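Local coordinates for protein glucokinase (Leishmania braziliensis MHOM/BR/75/M2904, PDB 6EDI) that probably phosphorylates D-glucose at the expense of ATP, as a glucokinase of the actin-like ATPase superfamily, at residues 15-29 against 64-76. Numbering follows the deposited sequence.
Sequences MVQTKEIALEQLALT and RSGLHIIYVRFKV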
loop_
_atom_site.group_PDB
_atom_site.type_symbol
_atom_site.label_atom_id
_atom_site.label_comp_id
_atom_site.label_asym_id
_atom_site.label_seq_id
_atom_site.Cartn_x
_atom_site.Cartn_y
_atom_site.Cartn_z
ATOM N N MET A 15 24.623 0.040 -19.542
ATOM C CA MET A 15 24.403 -0.779 -18.361
ATOM C C MET A 15 24.740 -0.023 -17.077
ATOM O O MET A 15 25.005 1.177 -17.102
ATOM C CB MET A 15 25.214 -2.080 -18.453
ATOM C CG MET A 15 26.710 -1.886 -18.660
ATOM S SD MET A 15 27.568 -3.399 -19.185
ATOM C CE MET A 15 27.117 -3.484 -20.916
ATOM N N VAL A 16 24.717 -0.736 -15.957
ATOM C CA VAL A 16 25.049 -0.151 -14.664
ATOM C C VAL A 16 26.540 -0.325 -14.369
ATOM O O VAL A 16 27.018 -1.448 -14.241
ATOM C CB VAL A 16 24.252 -0.813 -13.532
ATOM C CG1 VAL A 16 24.578 -0.145 -12.208
ATOM C CG2 VAL A 16 22.749 -0.733 -13.811
ATOM N N GLN A 17 27.281 0.772 -14.266
ATOM C CA GLN A 17 28.694 0.647 -13.897
ATOM C C GLN A 17 28.902 1.107 -12.479
ATOM O O GLN A 17 28.521 2.215 -12.101
ATOM C CB GLN A 17 29.603 1.425 -14.837
ATOM C CG GLN A 17 29.436 1.057 -16.298
ATOM C CD GLN A 17 30.114 2.055 -17.213
ATOM O OE1 GLN A 17 29.453 2.730 -18.011
ATOM N NE2 GLN A 17 31.438 2.170 -17.093
ATOM N N THR A 18 29.516 0.240 -11.689
ATOM C CA THR A 18 29.724 0.519 -10.284
ATOM C C THR A 18 31.198 0.321 -9.927
ATOM O O THR A 18 31.766 -0.748 -10.162
ATOM C CB THR A 18 28.844 -0.399 -9.439
ATOM O OG1 THR A 18 27.471 -0.031 -9.622
ATOM C CG2 THR A 18 29.192 -0.277 -7.991
ATOM N N LYS A 19 31.818 1.361 -9.378
ATOM C CA LYS A 19 33.206 1.280 -8.944
ATOM C C LYS A 19 33.306 1.572 -7.451
ATOM O O LYS A 19 32.858 2.616 -6.975
ATOM C CB LYS A 19 34.070 2.280 -9.708
ATOM C CG LYS A 19 35.157 1.687 -10.594
ATOM C CD LYS A 19 34.669 1.409 -12.018
ATOM C CE LYS A 19 35.816 0.911 -12.908
ATOM N NZ LYS A 19 35.400 0.769 -14.334
ATOM N N GLU A 20 33.904 0.655 -6.706
ATOM C CA GLU A 20 34.216 0.937 -5.316
ATOM C C GLU A 20 35.622 1.519 -5.300
ATOM O O GLU A 20 36.505 0.996 -5.966
ATOM C CB GLU A 20 34.157 -0.343 -4.489
ATOM C CG GLU A 20 34.593 -0.155 -3.049
ATOM C CD GLU A 20 34.607 -1.451 -2.278
ATOM O OE1 GLU A 20 33.826 -2.364 -2.624
ATOM O OE2 GLU A 20 35.408 -1.544 -1.329
ATOM N N ILE A 21 35.816 2.615 -4.571
ATOM C CA ILE A 21 37.113 3.275 -4.502
ATOM C C ILE A 21 37.495 3.581 -3.065
ATOM O O ILE A 21 36.635 3.717 -2.190
ATOM C CB ILE A 21 37.124 4.607 -5.280
ATOM C CG1 ILE A 21 35.996 5.514 -4.786
ATOM C CG2 ILE A 21 37.007 4.365 -6.780
ATOM C CD1 ILE A 21 36.187 6.956 -5.161
ATOM N N ALA A 22 38.793 3.702 -2.821
ATOM C CA ALA A 22 39.262 4.169 -1.526
ATOM C C ALA A 22 38.837 5.614 -1.347
ATOM O O ALA A 22 38.796 6.364 -2.318
ATOM C CB ALA A 22 40.776 4.055 -1.443
ATOM N N LEU A 23 38.550 6.025 -0.113
ATOM C CA LEU A 23 38.177 7.422 0.134
ATOM C C LEU A 23 39.201 8.416 -0.417
ATOM O O LEU A 23 38.838 9.477 -0.946
ATOM C CB LEU A 23 37.938 7.684 1.620
ATOM C CG LEU A 23 37.884 9.148 2.063
ATOM C CD1 LEU A 23 36.730 9.895 1.405
ATOM C CD2 LEU A 23 37.743 9.227 3.567
ATOM N N GLU A 24 40.478 8.066 -0.306
ATOM C CA GLU A 24 41.542 8.944 -0.778
ATOM C C GLU A 24 41.473 9.137 -2.297
ATOM O O GLU A 24 41.942 10.152 -2.821
ATOM C CB GLU A 24 42.913 8.405 -0.348
ATOM C CG GLU A 24 43.063 8.162 1.164
ATOM C CD GLU A 24 42.271 6.947 1.674
ATOM O OE1 GLU A 24 42.231 5.907 0.975
ATOM O OE2 GLU A 24 41.673 7.044 2.769
ATOM N N GLN A 25 40.870 8.179 -2.997
ATOM C CA GLN A 25 40.792 8.213 -4.461
ATOM C C GLN A 25 39.537 8.912 -4.981
ATOM O O GLN A 25 39.311 8.921 -6.187
ATOM C CB GLN A 25 40.791 6.800 -5.051
ATOM C CG GLN A 25 42.010 5.932 -4.780
ATOM C CD GLN A 25 41.769 4.489 -5.216
ATOM O OE1 GLN A 25 40.816 3.837 -4.761
ATOM N NE2 GLN A 25 42.618 3.989 -6.115
ATOM N N LEU A 26 38.720 9.470 -4.091
ATOM C CA LEU A 26 37.427 10.047 -4.499
ATOM C C LEU A 26 37.543 11.186 -5.517
ATOM O O LEU A 26 37.013 11.087 -6.623
ATOM C CB LEU A 26 36.573 10.468 -3.291
ATOM C CG LEU A 26 35.218 11.125 -3.581
ATOM C CD1 LEU A 26 34.324 10.216 -4.403
ATOM C CD2 LEU A 26 34.511 11.531 -2.297
ATOM N N ALA A 27 38.225 12.265 -5.152
ATOM C CA ALA A 27 38.303 13.416 -6.052
ATOM C C ALA A 27 38.988 13.018 -7.355
ATOM O O ALA A 27 38.586 13.422 -8.439
ATOM C CB ALA A 27 39.046 14.541 -5.388
ATOM N N LEU A 28 40.035 12.217 -7.222
ATOM C CA LEU A 28 40.746 11.632 -8.349
ATOM C C LEU A 28 39.804 10.929 -9.334
ATOM O O LEU A 28 39.967 11.016 -10.559
ATOM C CB LEU A 28 41.769 10.650 -7.782
ATOM C CG LEU A 28 42.537 9.595 -8.567
ATOM C CD1 LEU A 28 43.764 9.185 -7.739
ATOM C CD2 LEU A 28 41.689 8.370 -8.885
ATOM N N THR A 29 38.833 10.216 -8.779
ATOM C CA THR A 29 37.857 9.468 -9.555
ATOM C C THR A 29 36.841 10.424 -10.168
ATOM O O THR A 29 36.472 10.287 -11.338
ATOM C CB THR A 29 37.169 8.433 -8.659
ATOM O OG1 THR A 29 38.103 7.391 -8.351
ATOM C CG2 THR A 29 35.941 7.822 -9.337
ATOM N N ARG A 64 19.238 3.806 -23.564
ATOM C CA ARG A 64 20.081 2.900 -22.807
ATOM C C ARG A 64 20.876 3.816 -21.883
ATOM O O ARG A 64 22.061 4.077 -22.121
ATOM C CB ARG A 64 21.031 2.132 -23.730
ATOM C CG ARG A 64 20.559 1.975 -25.170
ATOM C CD ARG A 64 21.366 2.868 -26.109
ATOM N NE ARG A 64 22.804 2.762 -25.862
ATOM C CZ ARG A 64 23.598 1.839 -26.402
ATOM N NH1 ARG A 64 23.098 0.930 -27.230
ATOM N NH2 ARG A 64 24.894 1.823 -26.115
ATOM N N SER A 65 20.214 4.306 -20.836
ATOM C CA SER A 65 20.719 5.435 -20.048
ATOM C C SER A 65 22.149 5.296 -19.537
ATOM O O SER A 65 22.900 6.271 -19.516
ATOM C CB SER A 65 19.770 5.772 -18.894
ATOM O OG SER A 65 20.382 6.620 -17.935
ATOM N N GLY A 66 22.540 4.090 -19.148
ATOM C CA GLY A 66 23.800 3.928 -18.452
ATOM C C GLY A 66 23.688 4.619 -17.107
ATOM O O GLY A 66 23.433 5.821 -17.018
ATOM N N LEU A 67 23.844 3.850 -16.041
ATOM C CA LEU A 67 23.791 4.426 -14.715
ATOM C C LEU A 67 25.171 4.206 -14.144
ATOM O O LEU A 67 25.735 3.135 -14.340
ATOM C CB LEU A 67 22.729 3.722 -13.874
ATOM C CG LEU A 67 21.280 3.950 -14.325
ATOM C CD1 LEU A 67 20.330 2.990 -13.637
ATOM C CD2 LEU A 67 20.865 5.380 -14.057
ATOM N N HIS A 68 25.723 5.217 -13.480
ATOM C CA HIS A 68 27.051 5.095 -12.888
ATOM C C HIS A 68 26.985 5.351 -11.385
ATOM O O HIS A 68 26.285 6.254 -10.925
ATOM C CB HIS A 68 28.048 6.061 -13.553
ATOM C CG HIS A 68 28.312 5.763 -14.997
ATOM N ND1 HIS A 68 28.474 6.752 -15.943
ATOM C CD2 HIS A 68 28.443 4.587 -15.657
ATOM C CE1 HIS A 68 28.683 6.198 -17.126
ATOM N NE2 HIS A 68 28.670 4.886 -16.978
ATOM N N ILE A 69 27.715 4.540 -10.624
ATOM C CA ILE A 69 27.832 4.747 -9.190
ATOM C C ILE A 69 29.303 4.650 -8.808
ATOM O O ILE A 69 30.048 3.835 -9.350
ATOM C CB ILE A 69 26.999 3.724 -8.373
ATOM C CG1 ILE A 69 25.542 3.714 -8.849
ATOM C CG2 ILE A 69 27.041 4.041 -6.886
ATOM C CD1 ILE A 69 24.635 2.688 -8.137
ATOM N N ILE A 70 29.716 5.533 -7.909
ATOM C CA ILE A 70 31.021 5.433 -7.279
ATOM C C ILE A 70 30.773 5.448 -5.786
ATOM O O ILE A 70 30.038 6.292 -5.305
ATOM C CB ILE A 70 31.894 6.641 -7.608
ATOM C CG1 ILE A 70 32.214 6.694 -9.089
ATOM C CG2 ILE A 70 33.190 6.572 -6.807
ATOM C CD1 ILE A 70 32.913 5.491 -9.605
ATOM N N TYR A 71 31.388 4.542 -5.030
ATOM C CA TYR A 71 31.200 4.582 -3.587
ATOM C C TYR A 71 32.462 4.199 -2.845
ATOM O O TYR A 71 33.305 3.469 -3.367
ATOM C CB TYR A 71 30.033 3.680 -3.147
ATOM C CG TYR A 71 30.260 2.212 -3.407
ATOM C CD1 TYR A 71 30.959 1.416 -2.500
ATOM C CD2 TYR A 71 29.783 1.615 -4.563
ATOM C CE1 TYR A 71 31.175 0.077 -2.744
ATOM C CE2 TYR A 71 29.997 0.268 -4.803
ATOM C CZ TYR A 71 30.687 -0.487 -3.896
ATOM O OH TYR A 71 30.882 -1.823 -4.155
ATOM N N VAL A 72 32.573 4.711 -1.625
ATOM C CA VAL A 72 33.624 4.334 -0.693
ATOM C C VAL A 72 32.996 3.412 0.336
ATOM O O VAL A 72 31.909 3.693 0.845
ATOM C CB VAL A 72 34.173 5.577 0.025
ATOM C CG1 VAL A 72 35.196 5.185 1.082
ATOM C CG2 VAL A 72 34.777 6.532 -0.979
ATOM N N ARG A 73 33.643 2.292 0.630
ATOM C CA ARG A 73 33.122 1.432 1.682
ATOM C C ARG A 73 33.745 1.847 3.002
ATOM O O ARG A 73 34.960 1.762 3.177
ATOM C CB ARG A 73 33.400 -0.042 1.392
ATOM C CG ARG A 73 32.883 -0.981 2.475
ATOM C CD ARG A 73 33.255 -2.423 2.176
ATOM N NE ARG A 73 32.849 -2.838 0.831
ATOM C CZ ARG A 73 31.649 -3.323 0.531
ATOM N NH1 ARG A 73 30.727 -3.443 1.477
ATOM N NH2 ARG A 73 31.361 -3.678 -0.717
ATOM N N PHE A 74 32.911 2.328 3.917
ATOM C CA PHE A 74 33.367 2.669 5.255
ATOM C C PHE A 74 33.032 1.498 6.155
ATOM O O PHE A 74 32.148 0.702 5.836
ATOM C CB PHE A 74 32.682 3.946 5.753
ATOM C CG PHE A 74 33.135 5.193 5.050
ATOM C CD1 PHE A 74 34.215 5.923 5.529
ATOM C CD2 PHE A 74 32.474 5.647 3.913
ATOM C CE1 PHE A 74 34.640 7.085 4.878
ATOM C CE2 PHE A 74 32.890 6.807 3.263
ATOM C CZ PHE A 74 33.972 7.525 3.749
ATOM N N LYS A 75 33.743 1.378 7.271
ATOM C CA LYS A 75 33.495 0.289 8.198
ATOM C C LYS A 75 32.889 0.825 9.477
ATOM O O LYS A 75 33.450 1.724 10.105
ATOM C CB LYS A 75 34.785 -0.491 8.493
ATOM C CG LYS A 75 35.209 -1.426 7.365
ATOM C CD LYS A 75 35.906 -0.669 6.231
ATOM C CE LYS A 75 35.785 -1.404 4.897
ATOM N NZ LYS A 75 36.615 -0.774 3.819
ATOM N N VAL A 76 31.733 0.278 9.849
ATOM C CA VAL A 76 31.079 0.618 11.110
ATOM C C VAL A 76 31.814 -0.082 12.257
ATOM O O VAL A 76 31.458 -1.191 12.668
ATOM C CB VAL A 76 29.594 0.210 11.106
ATOM C CG1 VAL A 76 28.851 0.933 12.221
ATOM C CG2 VAL A 76 28.962 0.520 9.747
#
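Parallel pairing of edge strand 16-20 with strand 67-75 closes one side of the mixed six-stranded sheet in this actin-like ATPase fold: V16 through I21 run beside L67 through V72, the strand axes 9° apart. Six backbone hydrogen bonds join them, the odd-numbered residues of 15-21 bonding to L67, I69 and Y71, the last from I21 N to Y71 O (2.9 Å). Q17 and H68 point the same way, Q17 OE1 lying 2.5 Å from H68 NE2 near the ring plane; with the donor 68° above the perpendicular amide, a bond this short and bent is doubtful. Farther along that face I70, a beta-branched residue suited to a strand, packs between I21 and helix 26-32: its CG2 presses on I21 CD1 (3.4 Å, tighter than usual), while CD1 meets T29 CG2 tip to tip (3.8 Å). On the other face Y71, its CG held between backbone N and carbonyl carbon (chi1 65°), lays its ring under E20 CA and meets T18 CG2 with its edge at CE2 (3.3 Å). E20, its chain extended, crosses the ring obliquely to a salt bridge in which R73 NH2 gives E20 OE1 a long, weak hydrogen bond (3.4 Å), as suits charged residues at a partly exposed margin. Aliphatic L23 suits its place by laying CB on V72 CG1 (3.7 Å). Strand 51-58 pairs with the other edge of 67-75, helix 399-409 packs on L67, I69 and Y71, and helix 84-98 receives L26 and F74, whose ring stacks on F87.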